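PDB 4AXH: (R)-specific secondary-alkylsulfatase from Pseudomonas sp., which catalyses the zinc-dependent, enantioselective hydrolysis of (R)-secondary alkyl sulfates with strict inversion of configuration, releasing (S)-alcohols and sulfate. Local coordinates for residues A557-T562 with G647-F652; G567-L572 with T586-V591; V605-T610 with G631-D636; N256-L261 with R538-M543. All blocks are in the same frame, centred on the assembly; numbering follows the deposited sequence.

Contact 1: A557-T562 with G647-F652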
# COMPACT_ATOMS: atom_id res chain seq x y z
N ALA A 557 -13.10 16.88 -7.99
CA ALA A 557 -13.71 15.55 -8.14
C ALA A 557 -13.90 14.88 -6.76
O ALA A 557 -14.81 14.06 -6.60
CB ALA A 557 -12.86 14.66 -9.03
N ILE A 558 -13.05 15.27 -5.79
CA ILE A 558 -13.03 14.83 -4.39
C ILE A 558 -14.00 15.70 -3.56
O ILE A 558 -14.69 15.18 -2.69
CB ILE A 558 -11.54 14.88 -3.88
CG1 ILE A 558 -10.76 13.65 -4.37
CG2 ILE A 558 -11.45 15.04 -2.36
CD1 ILE A 558 -9.25 13.82 -4.42
N ARG A 559 -14.02 17.02 -3.83
CA ARG A 559 -14.90 18.00 -3.17
C ARG A 559 -16.37 17.84 -3.60
O ARG A 559 -17.27 18.11 -2.81
CB ARG A 559 -14.41 19.42 -3.45
CG ARG A 559 -13.19 19.80 -2.62
CD ARG A 559 -12.88 21.27 -2.73
NE ARG A 559 -14.02 22.07 -2.30
CZ ARG A 559 -14.20 23.34 -2.62
NH1 ARG A 559 -13.29 23.97 -3.36
NH2 ARG A 559 -15.27 23.99 -2.20
N LEU A 560 -16.61 17.40 -4.86
CA LEU A 560 -17.95 17.17 -5.40
C LEU A 560 -18.76 16.24 -4.49
O LEU A 560 -18.28 15.18 -4.07
CB LEU A 560 -17.86 16.61 -6.83
CG LEU A 560 -19.19 16.40 -7.56
CD1 LEU A 560 -19.71 17.70 -8.12
CD2 LEU A 560 -19.02 15.42 -8.68
N ASP A 561 -19.99 16.68 -4.17
CA ASP A 561 -20.94 15.98 -3.33
C ASP A 561 -21.86 15.16 -4.21
O ASP A 561 -22.84 15.68 -4.74
CB ASP A 561 -21.76 16.98 -2.49
CG ASP A 561 -22.65 16.38 -1.40
OD1 ASP A 561 -22.78 15.13 -1.33
OD2 ASP A 561 -23.18 17.17 -0.58
N THR A 562 -21.53 13.86 -4.35
CA THR A 562 -22.24 12.85 -5.13
C THR A 562 -23.76 12.89 -4.92
O THR A 562 -24.50 12.87 -5.90
CB THR A 562 -21.64 11.47 -4.84
OG1 THR A 562 -20.26 11.53 -5.20
CG2 THR A 562 -22.32 10.35 -5.61
N GLY A 647 -21.77 24.96 -7.08
CA GLY A 647 -22.75 24.84 -6.01
C GLY A 647 -22.84 23.44 -5.44
O GLY A 647 -23.41 23.24 -4.36
N LEU A 648 -22.25 22.48 -6.16
CA LEU A 648 -22.22 21.06 -5.81
C LEU A 648 -20.93 20.64 -5.09
O LEU A 648 -20.74 19.47 -4.77
CB LEU A 648 -22.41 20.22 -7.10
CG LEU A 648 -23.72 20.43 -7.83
CD1 LEU A 648 -23.66 19.88 -9.23
CD2 LEU A 648 -24.89 19.86 -7.04
N LEU A 649 -20.05 21.62 -4.82
CA LEU A 649 -18.76 21.44 -4.20
C LEU A 649 -18.81 21.60 -2.69
O LEU A 649 -19.17 22.67 -2.20
CB LEU A 649 -17.81 22.50 -4.79
CG LEU A 649 -16.82 22.09 -5.86
CD1 LEU A 649 -17.37 21.00 -6.79
CD2 LEU A 649 -16.37 23.31 -6.64
N ASP A 650 -18.42 20.54 -1.94
CA ASP A 650 -18.33 20.58 -0.46
C ASP A 650 -17.06 21.35 -0.03
O ASP A 650 -16.18 21.62 -0.86
CB ASP A 650 -18.23 19.15 0.14
CG ASP A 650 -19.46 18.26 0.08
OD1 ASP A 650 -20.56 18.71 0.53
OD2 ASP A 650 -19.31 17.06 -0.27
N SER A 651 -16.95 21.65 1.27
CA SER A 651 -15.78 22.30 1.87
C SER A 651 -15.34 21.51 3.12
O SER A 651 -16.19 21.08 3.92
CB SER A 651 -16.03 23.77 2.18
OG SER A 651 -15.52 24.60 1.15
N PHE A 652 -14.04 21.24 3.24
CA PHE A 652 -13.52 20.43 4.34
C PHE A 652 -12.83 21.23 5.39
O PHE A 652 -12.04 22.11 5.06
CB PHE A 652 -12.57 19.33 3.83
CG PHE A 652 -13.04 18.48 2.67
CD1 PHE A 652 -14.12 17.61 2.81
CD2 PHE A 652 -12.39 18.52 1.45
CE1 PHE A 652 -14.56 16.83 1.73
CE2 PHE A 652 -12.82 17.73 0.38
CZ PHE A 652 -13.90 16.90 0.53

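Contact 2: G567-L572 with T586-V591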
# COMPACT_ATOMS: atom_id res chain seq x y z
N GLY A 567 -28.23 13.82 -10.93
CA GLY A 567 -29.23 14.45 -11.78
C GLY A 567 -28.82 15.82 -12.29
O GLY A 567 -29.67 16.58 -12.75
N HIS A 568 -27.53 16.15 -12.18
CA HIS A 568 -26.98 17.42 -12.65
C HIS A 568 -25.90 17.19 -13.72
O HIS A 568 -25.00 18.03 -13.89
CB HIS A 568 -26.47 18.28 -11.48
CG HIS A 568 -27.56 18.82 -10.61
ND1 HIS A 568 -28.05 20.11 -10.77
CD2 HIS A 568 -28.23 18.23 -9.59
CE1 HIS A 568 -28.99 20.26 -9.85
NE2 HIS A 568 -29.13 19.15 -9.11
N ASP A 569 -26.00 16.06 -14.46
CA ASP A 569 -25.07 15.66 -15.51
C ASP A 569 -24.84 16.78 -16.49
O ASP A 569 -25.79 17.46 -16.87
CB ASP A 569 -25.56 14.39 -16.23
CG ASP A 569 -25.65 13.13 -15.36
OD1 ASP A 569 -25.61 13.25 -14.11
OD2 ASP A 569 -25.78 12.03 -15.93
N MET A 570 -23.58 17.01 -16.84
CA MET A 570 -23.09 18.09 -17.70
C MET A 570 -21.64 17.84 -18.08
O MET A 570 -20.97 17.02 -17.46
CB MET A 570 -23.19 19.44 -16.97
CG MET A 570 -22.45 19.46 -15.64
SD MET A 570 -22.21 21.09 -14.91
CE MET A 570 -23.59 21.12 -13.77
N THR A 571 -21.15 18.60 -19.07
CA THR A 571 -19.77 18.57 -19.56
C THR A 571 -19.28 20.00 -19.60
O THR A 571 -20.02 20.89 -20.02
CB THR A 571 -19.67 17.91 -20.93
OG1 THR A 571 -20.59 18.56 -21.80
CG2 THR A 571 -19.94 16.41 -20.88
N LEU A 572 -18.05 20.24 -19.15
CA LEU A 572 -17.48 21.58 -19.08
C LEU A 572 -16.09 21.60 -19.68
O LEU A 572 -15.18 20.99 -19.12
CB LEU A 572 -17.42 22.07 -17.61
CG LEU A 572 -18.71 22.05 -16.74
CD1 LEU A 572 -18.91 20.69 -16.06
CD2 LEU A 572 -18.65 23.12 -15.66
N THR A 586 -16.29 16.25 -17.22
CA THR A 586 -17.55 15.53 -17.41
C THR A 586 -18.11 15.12 -16.05
O THR A 586 -17.38 14.55 -15.24
CB THR A 586 -17.49 14.41 -18.49
OG1 THR A 586 -18.27 13.28 -18.07
CG2 THR A 586 -16.06 13.97 -18.87
N LEU A 587 -19.37 15.48 -15.77
CA LEU A 587 -20.09 15.16 -14.52
C LEU A 587 -21.21 14.22 -14.87
O LEU A 587 -22.14 14.61 -15.57
CB LEU A 587 -20.63 16.44 -13.82
CG LEU A 587 -21.68 16.26 -12.71
CD1 LEU A 587 -21.18 15.38 -11.57
CD2 LEU A 587 -22.13 17.61 -12.17
N ARG A 588 -21.10 12.97 -14.43
CA ARG A 588 -22.07 11.93 -14.74
C ARG A 588 -22.28 11.08 -13.52
O ARG A 588 -21.32 10.66 -12.89
CB ARG A 588 -21.54 11.06 -15.90
CG ARG A 588 -22.63 10.45 -16.74
CD ARG A 588 -22.07 9.83 -18.00
NE ARG A 588 -21.75 8.43 -17.76
CZ ARG A 588 -22.46 7.40 -18.23
NH1 ARG A 588 -23.52 7.62 -19.01
NH2 ARG A 588 -22.11 6.16 -17.95
N ASN A 589 -23.54 10.84 -13.18
CA ASN A 589 -23.96 10.04 -12.02
C ASN A 589 -23.34 10.56 -10.72
O ASN A 589 -22.98 9.77 -9.86
CB ASN A 589 -23.62 8.55 -12.25
CG ASN A 589 -24.40 7.91 -13.36
OD1 ASN A 589 -25.63 7.87 -13.32
ND2 ASN A 589 -23.70 7.35 -14.34
N GLY A 590 -23.18 11.88 -10.61
CA GLY A 590 -22.57 12.54 -9.45
C GLY A 590 -21.09 12.25 -9.25
O GLY A 590 -20.58 12.35 -8.12
N VAL A 591 -20.41 11.86 -10.36
CA VAL A 591 -18.99 11.51 -10.46
C VAL A 591 -18.33 12.45 -11.48
O VAL A 591 -18.80 12.56 -12.62
CB VAL A 591 -18.79 10.01 -10.87
CG1 VAL A 591 -17.32 9.63 -10.91
CG2 VAL A 591 -19.56 9.06 -9.96

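Contact 3: V605-T610 with G631-D636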
# COMPACT_ATOMS: atom_id res chain seq x y z
N VAL A 605 -20.86 23.90 -21.58
CA VAL A 605 -20.24 25.19 -21.28
C VAL A 605 -18.75 25.12 -21.62
O VAL A 605 -18.17 24.04 -21.58
CB VAL A 605 -20.44 25.59 -19.79
CG1 VAL A 605 -20.71 27.07 -19.62
CG2 VAL A 605 -21.49 24.75 -19.11
N THR A 606 -18.13 26.27 -21.96
CA THR A 606 -16.70 26.42 -22.27
C THR A 606 -16.18 27.58 -21.45
O THR A 606 -16.76 28.66 -21.46
CB THR A 606 -16.46 26.48 -23.80
OG1 THR A 606 -17.03 25.32 -24.41
CG2 THR A 606 -14.97 26.58 -24.16
N VAL A 607 -15.15 27.33 -20.64
CA VAL A 607 -14.60 28.32 -19.70
C VAL A 607 -13.20 28.79 -20.09
O VAL A 607 -12.21 28.09 -19.82
CB VAL A 607 -14.68 27.82 -18.22
CG1 VAL A 607 -14.60 28.99 -17.25
CG2 VAL A 607 -15.93 26.98 -17.95
N LYS A 608 -13.11 29.97 -20.71
CA LYS A 608 -11.85 30.60 -21.10
C LYS A 608 -11.38 31.51 -19.96
O LYS A 608 -12.14 32.40 -19.54
CB LYS A 608 -11.99 31.41 -22.40
CG LYS A 608 -12.47 30.61 -23.61
CD LYS A 608 -11.93 31.17 -24.94
CE LYS A 608 -12.43 32.55 -25.33
NZ LYS A 608 -11.56 33.19 -26.35
N LEU A 609 -10.16 31.27 -19.44
CA LEU A 609 -9.53 32.00 -18.33
C LEU A 609 -8.05 31.71 -18.32
O LEU A 609 -7.58 30.94 -19.16
CB LEU A 609 -10.15 31.60 -16.96
CG LEU A 609 -9.84 30.20 -16.35
CD1 LEU A 609 -10.43 30.07 -14.98
CD2 LEU A 609 -10.38 29.06 -17.20
N THR A 610 -7.33 32.28 -17.36
CA THR A 610 -5.89 32.04 -17.18
C THR A 610 -5.66 31.34 -15.83
O THR A 610 -6.53 31.42 -14.96
CB THR A 610 -5.09 33.36 -17.29
OG1 THR A 610 -5.30 34.17 -16.14
CG2 THR A 610 -5.40 34.13 -18.55
N GLY A 631 -14.50 40.31 -17.05
CA GLY A 631 -14.02 39.85 -18.35
C GLY A 631 -12.96 38.76 -18.27
O GLY A 631 -12.63 38.14 -19.29
N THR A 632 -12.43 38.51 -17.04
CA THR A 632 -11.40 37.51 -16.72
C THR A 632 -11.87 36.06 -16.91
O THR A 632 -11.04 35.14 -16.95
CB THR A 632 -10.80 37.74 -15.32
OG1 THR A 632 -11.85 37.95 -14.37
CG2 THR A 632 -9.82 38.88 -15.30
N VAL A 633 -13.19 35.85 -16.98
CA VAL A 633 -13.81 34.56 -17.23
C VAL A 633 -14.85 34.72 -18.34
O VAL A 633 -15.94 35.25 -18.11
CB VAL A 633 -14.40 33.87 -15.96
CG1 VAL A 633 -15.08 32.55 -16.31
CG2 VAL A 633 -13.32 33.63 -14.91
N LYS A 634 -14.50 34.30 -19.56
CA LYS A 634 -15.40 34.36 -20.71
C LYS A 634 -16.07 32.99 -20.88
O LYS A 634 -15.40 31.96 -20.78
CB LYS A 634 -14.68 34.81 -21.98
CG LYS A 634 -14.21 36.26 -21.93
CD LYS A 634 -13.81 36.78 -23.30
CE LYS A 634 -13.09 38.10 -23.21
NZ LYS A 634 -13.29 38.93 -24.41
N LEU A 635 -17.39 32.99 -21.12
CA LEU A 635 -18.14 31.74 -21.26
C LEU A 635 -18.84 31.58 -22.60
O LEU A 635 -19.44 32.53 -23.13
CB LEU A 635 -19.18 31.57 -20.15
CG LEU A 635 -18.79 31.89 -18.71
CD1 LEU A 635 -20.03 31.96 -17.86
CD2 LEU A 635 -17.85 30.84 -18.14
N ASP A 636 -18.78 30.34 -23.13
CA ASP A 636 -19.43 29.88 -24.37
C ASP A 636 -20.44 28.81 -23.94
O ASP A 636 -20.16 28.06 -22.99
CB ASP A 636 -18.38 29.30 -25.35
CG ASP A 636 -18.92 28.38 -26.44
OD1 ASP A 636 -19.48 28.90 -27.43
OD2 ASP A 636 -18.75 27.15 -26.32

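Contact 4: N256-L261 with R538-M543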
# COMPACT_ATOMS: atom_id res chain seq x y z
N ASN A 256 3.27 28.67 13.10
CA ASN A 256 2.93 30.00 12.56
C ASN A 256 3.92 30.51 11.48
O ASN A 256 4.25 31.70 11.44
CB ASN A 256 2.80 31.01 13.73
CG ASN A 256 1.85 30.59 14.82
OD1 ASN A 256 0.64 30.50 14.61
ND2 ASN A 256 2.38 30.32 16.02
N ALA A 257 4.37 29.61 10.60
CA ALA A 257 5.37 30.01 9.62
C ALA A 257 4.99 29.90 8.15
O ALA A 257 3.88 29.47 7.80
CB ALA A 257 6.66 29.29 9.92
N THR A 258 5.92 30.31 7.26
CA THR A 258 5.64 30.31 5.83
C THR A 258 6.41 29.21 5.09
O THR A 258 7.63 29.12 5.22
CB THR A 258 5.90 31.72 5.28
OG1 THR A 258 7.29 32.00 5.44
CG2 THR A 258 5.13 32.80 6.03
N ASN A 259 5.68 28.37 4.30
CA ASN A 259 6.26 27.31 3.48
C ASN A 259 6.29 27.77 2.01
O ASN A 259 5.30 28.26 1.44
CB ASN A 259 5.50 26.00 3.63
CG ASN A 259 5.27 25.57 5.06
OD1 ASN A 259 4.13 25.38 5.52
ND2 ASN A 259 6.36 25.46 5.82
N THR A 260 7.48 27.62 1.40
CA THR A 260 7.76 28.08 0.05
C THR A 260 8.15 26.95 -0.88
O THR A 260 8.51 25.86 -0.43
CB THR A 260 8.86 29.20 0.06
OG1 THR A 260 10.15 28.60 0.19
CG2 THR A 260 8.63 30.28 1.12
N LEU A 261 8.08 27.22 -2.19
CA LEU A 261 8.45 26.27 -3.23
C LEU A 261 9.13 27.02 -4.35
O LEU A 261 8.45 27.71 -5.10
CB LEU A 261 7.21 25.55 -3.75
CG LEU A 261 7.39 24.09 -4.12
CD1 LEU A 261 6.04 23.36 -4.11
CD2 LEU A 261 8.07 23.94 -5.45
N ARG A 538 -0.04 26.19 8.09
CA ARG A 538 -0.02 26.10 6.63
C ARG A 538 -0.89 27.21 5.99
O ARG A 538 -1.06 27.25 4.76
CB ARG A 538 -0.44 24.68 6.17
CG ARG A 538 0.35 24.12 4.98
CD ARG A 538 1.62 23.38 5.40
NE ARG A 538 1.42 21.94 5.50
CZ ARG A 538 2.34 21.08 5.96
NH1 ARG A 538 3.51 21.52 6.39
NH2 ARG A 538 2.08 19.78 6.00
N GLY A 539 -1.42 28.10 6.84
CA GLY A 539 -2.23 29.26 6.48
C GLY A 539 -1.38 30.39 5.94
O GLY A 539 -1.83 31.15 5.08
N LYS A 540 -0.13 30.52 6.44
CA LYS A 540 0.84 31.50 5.94
C LYS A 540 1.59 30.91 4.73
O LYS A 540 2.20 31.65 3.95
CB LYS A 540 1.80 31.91 7.07
CG LYS A 540 1.30 33.07 7.91
CD LYS A 540 2.03 33.13 9.24
CE LYS A 540 1.69 34.35 10.05
NZ LYS A 540 0.26 34.40 10.47
N SER A 541 1.51 29.57 4.56
CA SER A 541 2.12 28.80 3.48
C SER A 541 1.36 28.91 2.16
O SER A 541 0.19 28.53 2.08
CB SER A 541 2.22 27.33 3.88
OG SER A 541 2.31 26.48 2.75
N GLU A 542 2.04 29.36 1.10
CA GLU A 542 1.44 29.52 -0.23
C GLU A 542 1.84 28.33 -1.14
O GLU A 542 2.29 28.52 -2.26
CB GLU A 542 1.86 30.87 -0.85
CG GLU A 542 1.57 32.11 -0.01
CD GLU A 542 2.41 33.32 -0.35
OE1 GLU A 542 2.12 33.98 -1.37
OE2 GLU A 542 3.36 33.62 0.41
N MET A 543 1.68 27.11 -0.63
CA MET A 543 2.03 25.89 -1.36
C MET A 543 1.04 25.60 -2.48
O MET A 543 1.48 25.31 -3.59
CB MET A 543 2.16 24.69 -0.41
CG MET A 543 3.53 24.57 0.23
SD MET A 543 4.61 23.43 -0.63
CE MET A 543 3.69 21.91 -0.38

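Contact 1: A557-T562 with G647-F652
The backbones of Leu560 and Leu649 are bridged once, framed by two hydrogen bonds: Asp650 N gives to Arg559 O at 2.8 Å, and Asp561 N gives to Leu648 O at 3.0 Å. The second is nearly straight at the hydrogen (165°). Arg559 supplies the main polar grip. Its chain bends at chi3 (58°), which turns NE back toward the strip 647-652, and the guanidinium holds one acceptor side-on: NE to Asp650 O is 2.6 Å and NH2 to Asp650 O is 2.9 Å. The carbonyl oxygen lies in the guanidinium plane, while Leu649 CB sits over one face of the group. Phe652 CE2 touches the aliphatic part of Arg559, 3.7 Å from Arg559 CG; the ring edge, at CZ, meets Ile558 O. Leu560 is where the chain leaves helical geometry, and the segment after helix 640-646 closes back on this end of helix 549-559 within the C-terminal domain, whose family belongs to the SCP2 clan. Leu560 and Leu648 lie side by side and point the same way, with Leu560 CD1 3.8 Å from Leu648 CB, and both pack on Leu587 of strand 581-588. Two like-charged carboxylates also sit close, Asp561 OD2 being 3.2 Å from Asp650 OD1, with Lys564 near both in long, weak ion pairs. From the second subunit, Asn385 donates a hydrogen bond to Ile558 O and packs on Phe652.

Contact 2: G567-L572 with T586-V591
Met570 and Leu587 form an antiparallel hydrogen-bonded pair: Met570 N to Leu587 O is 3.1 Å, and Leu587 N to Met570 O is 2.8 Å and nearly straight (169°). Thr571 and Thr586 follow as a non-hydrogen-bonded pair. Beyond the ladder, Asp569 reaches the turn of the partner strand with its carboxylate, where Asn589 N makes a weak hydrogen bond to Asp569 OD1 at 3.3 Å. Leu587 O also receives a CA-H...O contact from Asp569 CA at 3.1 Å.

Apolar packing centres on Leu587. Its CD2 lies 3.9 Å from Met570 CG, which the Met570 rotation (chi1 56°) sets against it; the same methyl makes a van der Waals contact with the backbone oxygen of His568. On the threonine face, Thr571 CG2 meets Thr586 CB at 4.0 Å.

The polar ends of Arg588, Asn589 and His568 find partners outside the two segments. Arg588 forms salt bridges to Asp371 and Asp374 of the second subunit, Asn589 OD1 accepts from Glu406 N of that subunit, and His568 ND1 is bonded to Glu644. The pairing belongs to the hairpin of strands 570-576 and 581-588, which the type I' turn from Arg588 to Val591 continues into strand 591-596, giving an antiparallel meander at one side of the C-terminal domain's five-stranded sheet.

Contact 3: V605-T610 with G631-D636
Thr606 and Asp636 pair through the backbone, and their side chains also meet. Thr606 N gives to Asp636 O at 2.9 Å, Asp636 N returns a bond to Thr606 O at 3.1 Å, and Thr606 OG1 lies 3.2 Å from Asp636 OD2 as a possible donor. These two side chains lie side by side and point the same way. Asp636 has CG anti to its backbone N (chi1 160°) in one of two modelled conformers, so the hydroxyl bond is doubtful.

Two residues along, Lys608 and Lys634 form a second hydrogen-bonded pair: Lys608 N to Lys634 O and Lys634 N to Lys608 O are both 3.0 Å. Their side chains share a face with Thr606 and Asp636, and the like charges stay apart, Lys608 NZ and Lys634 NZ being 6.3 Å from each other. The other face is apolar. Val607 CG1 touches both Val633 CG1 at 3.7 Å and Leu635 CD2 at 3.8 Å, and Val607 places that methyl anti to its backbone N (chi1 -159°).

Farther out, helices close over the apolar face: Val607 and Leu635 meet Leu642 of helix 640-646, while Val633 and Leu635 rest on Ile628 of helix 624-630. Strand 605-609 runs antiparallel to strand 634-637, which ends the five-stranded sheet within the chain. The other edge of strand 605-609 bonds through Val605, Val607 and Leu609 to strand 570-576, to which it runs parallel. Helices 611-618 and 624-630 make the connection between the two paired strands, with Thr610 at the N-cap position of the first.

Contact 4: N256-L261 with R538-M543
Asn259 and Ser541 mark the closest backbone approach, their CA atoms 4.4 Å apart, yet hydrogen bonding across the two loops is slight. Glu542 N makes one weak bond to Asn259 O at 3.5 Å.

Most of the joining is by van der Waals contact, much of it between carbons and polar atoms. Asn259 OD1 lies 3.2 Å from Ser541 CB and equally 3.2 Å from Arg538 CD. The amide of Asn259 and the guanidinium of Arg538 are steeply inclined, their planes 68° apart. Asn259 ND2 is bonded to Thr151 O, which is consistent with the way the amide is turned. Lys540 lies against the start of the other loop: its CB is 3.3 Å from Ala257 O, and its CD rests on Asn256 O. The bend at chi4 (64°) turns NZ, which forms a salt bridge with Glu79.

Among carbon contacts, the Thr258 methyl CG2 lies 3.6 Å from Lys540 CB. At the far end Leu261 CD1 meets Met543 SD at 3.8 Å with the two side chains crossing at about a right angle.

The loop 256-261 belongs to the metallo-beta-lactamase region, and 538-543 leads toward helix 549-559 of the C-terminal region. Arg538 comes within about 4 Å, side chain to side chain, of the sulfate-binding Arg323. Helix 182-185, which carries the zinc ligands Asp183 and His184, touches Asn259, Arg538, Leu261 and Met543, while helix 210-219 packs on Leu261 and Met543.

Overall arrangement
Contacts 1, 2 and 3 all lie within the C-terminal domain, whereas contact 4 joins the C-terminal region, at 538-543, to the metallo-beta-lactamase region. Contact 2 is nested in the chain loop closed by contact 1, and the two touch: Leu560 CD2 is 3.6 Å from Leu587 CD1, and Thr562 OG1 probably bonds to Gly590 O at 3.1 Å. Both also meet the second subunit. Contacts 2 and 3, centres about 19 Å apart, share one sheet through neighbouring strands 570-576 and 605-609. Contact 4 stands apart, its centre about 25 Å from that of contact 1; its Arg538 side chain lies about 12 Å from a zinc ion, whereas the others lie away from the annotated sites.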